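Local coordinates for periplasmic divalent cation tolerance protein (Synechococcus elongatus, PDB 6GDX), which is of uncertain function: a trimeric PII-like protein of the CutA family, assigned copper binding by family, that may carry or signal small molecules, at residues Arg34-Thr39 and Ala96-Leu101. Numbering follows the deposited sequence. Where two conformers were deposited one is given.
Sequences RLLLTT and ALQQWL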
loop_
_atom_site.group_PDB
_atom_site.type_symbol
_atom_site.label_atom_id
_atom_site.label_comp_id
_atom_site.label_asym_id
_atom_site.label_seq_id
_atom_site.Cartn_x
_atom_site.Cartn_y
_atom_site.Cartn_z
ATOM N N ARG B 34 -5.029 -11.533 3.994
ATOM C CA ARG B 34 -3.843 -10.872 4.518
ATOM C C ARG B 34 -2.968 -10.411 3.377
ATOM O O ARG B 34 -2.865 -11.088 2.341
ATOM C CB ARG B 34 -3.018 -11.800 5.400
ATOM C CG ARG B 34 -3.703 -12.301 6.647
ATOM C CD ARG B 34 -3.860 -11.187 7.669
ATOM N NE ARG B 34 -4.394 -11.654 8.944
ATOM C CZ ARG B 34 -5.682 -11.848 9.193
ATOM N NH1 ARG B 34 -6.601 -11.700 8.249
ATOM N NH2 ARG B 34 -6.050 -12.228 10.423
ATOM N N LEU B 35 -2.313 -9.268 3.589
ATOM C CA LEU B 35 -1.255 -8.767 2.683
ATOM C C LEU B 35 0.029 -8.730 3.474
ATOM O O LEU B 35 0.140 -7.962 4.443
ATOM C CB LEU B 35 -1.564 -7.367 2.204
ATOM C CG LEU B 35 -2.830 -7.145 1.424
ATOM C CD1 LEU B 35 -3.067 -5.659 1.157
ATOM C CD2 LEU B 35 -2.817 -7.930 0.131
ATOM N N LEU B 36 1.018 -9.509 3.089
ATOM C CA LEU B 36 2.325 -9.466 3.728
ATOM C C LEU B 36 3.235 -8.620 2.861
ATOM O O LEU B 36 3.423 -8.907 1.665
ATOM C CB LEU B 36 2.860 -10.864 3.975
ATOM C CG LEU B 36 4.202 -10.920 4.693
ATOM C CD1 LEU B 36 4.326 -12.219 5.489
ATOM C CD2 LEU B 36 5.409 -10.777 3.786
ATOM N N LEU B 37 3.826 -7.598 3.476
ATOM C CA LEU B 37 4.730 -6.666 2.798
ATOM C C LEU B 37 6.147 -6.918 3.223
ATOM O O LEU B 37 6.444 -6.999 4.432
ATOM C CB LEU B 37 4.342 -5.230 3.169
ATOM C CG LEU B 37 2.877 -4.852 2.976
ATOM C CD1 LEU B 37 2.653 -3.421 3.456
ATOM C CD2 LEU B 37 2.375 -5.098 1.581
ATOM N N THR B 38 7.031 -7.061 2.247
ATOM C CA THR B 38 8.461 -7.164 2.502
ATOM C C THR B 38 9.208 -6.500 1.341
ATOM O O THR B 38 8.589 -6.111 0.345
ATOM C CB THR B 38 8.902 -8.617 2.710
ATOM O OG1 THR B 38 10.259 -8.647 3.171
ATOM C CG2 THR B 38 8.769 -9.442 1.475
ATOM N N THR B 39 10.520 -6.353 1.473
ATOM C CA THR B 39 11.354 -5.826 0.386
ATOM C C THR B 39 12.516 -6.759 0.158
ATOM O O THR B 39 12.959 -7.471 1.054
ATOM C CB THR B 39 11.868 -4.414 0.677
ATOM O OG1 THR B 39 12.778 -4.462 1.759
ATOM C CG2 THR B 39 10.750 -3.452 0.982
ATOM N N ALA B 96 2.829 -20.014 7.780
ATOM C CA ALA B 96 3.682 -20.823 6.894
ATOM C C ALA B 96 4.439 -19.937 5.914
ATOM O O ALA B 96 5.621 -20.173 5.618
ATOM C CB ALA B 96 2.890 -21.879 6.135
ATOM N N LEU B 97 3.782 -18.887 5.393
ATOM C CA LEU B 97 4.458 -17.975 4.490
ATOM C C LEU B 97 5.613 -17.276 5.199
ATOM O O LEU B 97 6.726 -17.204 4.655
ATOM C CB LEU B 97 3.466 -16.968 3.898
ATOM C CG LEU B 97 4.086 -15.853 3.046
ATOM C CD1 LEU B 97 4.778 -16.360 1.808
ATOM C CD2 LEU B 97 3.010 -14.854 2.651
ATOM N N GLN B 98 5.372 -16.754 6.391
ATOM C CA GLN B 98 6.429 -16.058 7.157
ATOM C C GLN B 98 7.593 -16.998 7.480
ATOM O O GLN B 98 8.765 -16.612 7.359
ATOM C CB GLN B 98 5.852 -15.416 8.436
ATOM C CG GLN B 98 6.872 -14.929 9.470
ATOM C CD GLN B 98 7.925 -14.012 8.892
ATOM O OE1 GLN B 98 7.700 -13.321 7.897
ATOM N NE2 GLN B 98 9.090 -13.988 9.523
ATOM N N GLN B 99 7.265 -18.224 7.873
ATOM C CA GLN B 99 8.290 -19.226 8.194
ATOM C C GLN B 99 9.122 -19.558 6.961
ATOM O O GLN B 99 10.354 -19.642 7.031
ATOM C CB GLN B 99 7.639 -20.501 8.729
ATOM N N TRP B 100 8.457 -19.695 5.817
ATOM C CA TRP B 100 9.132 -19.968 4.560
ATOM C C TRP B 100 10.021 -18.807 4.168
ATOM O O TRP B 100 11.169 -19.009 3.752
ATOM C CB TRP B 100 8.082 -20.266 3.502
ATOM C CG TRP B 100 8.528 -20.560 2.152
ATOM C CD1 TRP B 100 8.813 -21.782 1.615
ATOM C CD2 TRP B 100 8.635 -19.615 1.102
ATOM N NE1 TRP B 100 9.132 -21.636 0.298
ATOM C CE2 TRP B 100 9.024 -20.310 -0.038
ATOM C CE3 TRP B 100 8.434 -18.220 1.021
ATOM C CZ2 TRP B 100 9.222 -19.671 -1.260
ATOM C CZ3 TRP B 100 8.627 -17.593 -0.177
ATOM C CH2 TRP B 100 9.043 -18.306 -1.299
ATOM N N LEU B 101 9.544 -17.580 4.368
ATOM C CA LEU B 101 10.410 -16.402 4.171
ATOM C C LEU B 101 11.645 -16.388 5.064
ATOM O O LEU B 101 12.731 -15.941 4.594
ATOM C CB LEU B 101 9.608 -15.119 4.363
ATOM C CG LEU B 101 8.608 -14.886 3.253
ATOM C CD1 LEU B 101 7.677 -13.766 3.655
ATOM C CD2 LEU B 101 9.271 -14.520 1.945
#
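Leu97 opens the contact on the helix side, sending its CD2 methyl to CD1 of Leu36, 4.1 Å away, so that the two leucines meet tip to tip. Leu36 leaves the strand toward the helix, and with CG anti to the backbone N (chi1 -178°) its two methyls extend to the helix leucines. Next along the helix, Gln98 starts out at an angle to the strand, but in one of its two modelled conformers the folded chain bends back until OE1 comes within 4.3 Å of Leu36 CD1. This is a tentative, marginal approach of an amide oxygen to a methyl, at the edge of the apolar cluster; the Gln98 side chain also lies against Cys112 and, across the trimer interface, Ser26 of the second subunit. One helical turn beyond Leu97, Leu101 closes the grip. Its CD1 meets Leu36 CD2 at 3.8 Å and Leu36 CD1 at 4.1 Å, so this single methyl packs against both branches of the strand residue. The helical repeat, with Leu101 N bonded to Leu97 O (2.9 Å), places the two leucines on the same side of the helix. Leu94, from the preceding turn of helix 91-104, also touches Leu36, while Leu101 touches Leu49 of helix 43-55, a helix that Trp100 packs against as well.

Strand and helix run nearly parallel, at 15°, with their axes 10.9 Å apart, the layered packing of the ferredoxin-like fold, in which helices 43-55 and 91-104 lie on one face of the antiparallel sheet. Leu35, on the other face, packs against Leu113 of the third subunit. With no hydrogen bond or salt bridge between strand and helix, their direct attachment here rests on van der Waals contact among buried leucine methyls, non-directional and modest in area.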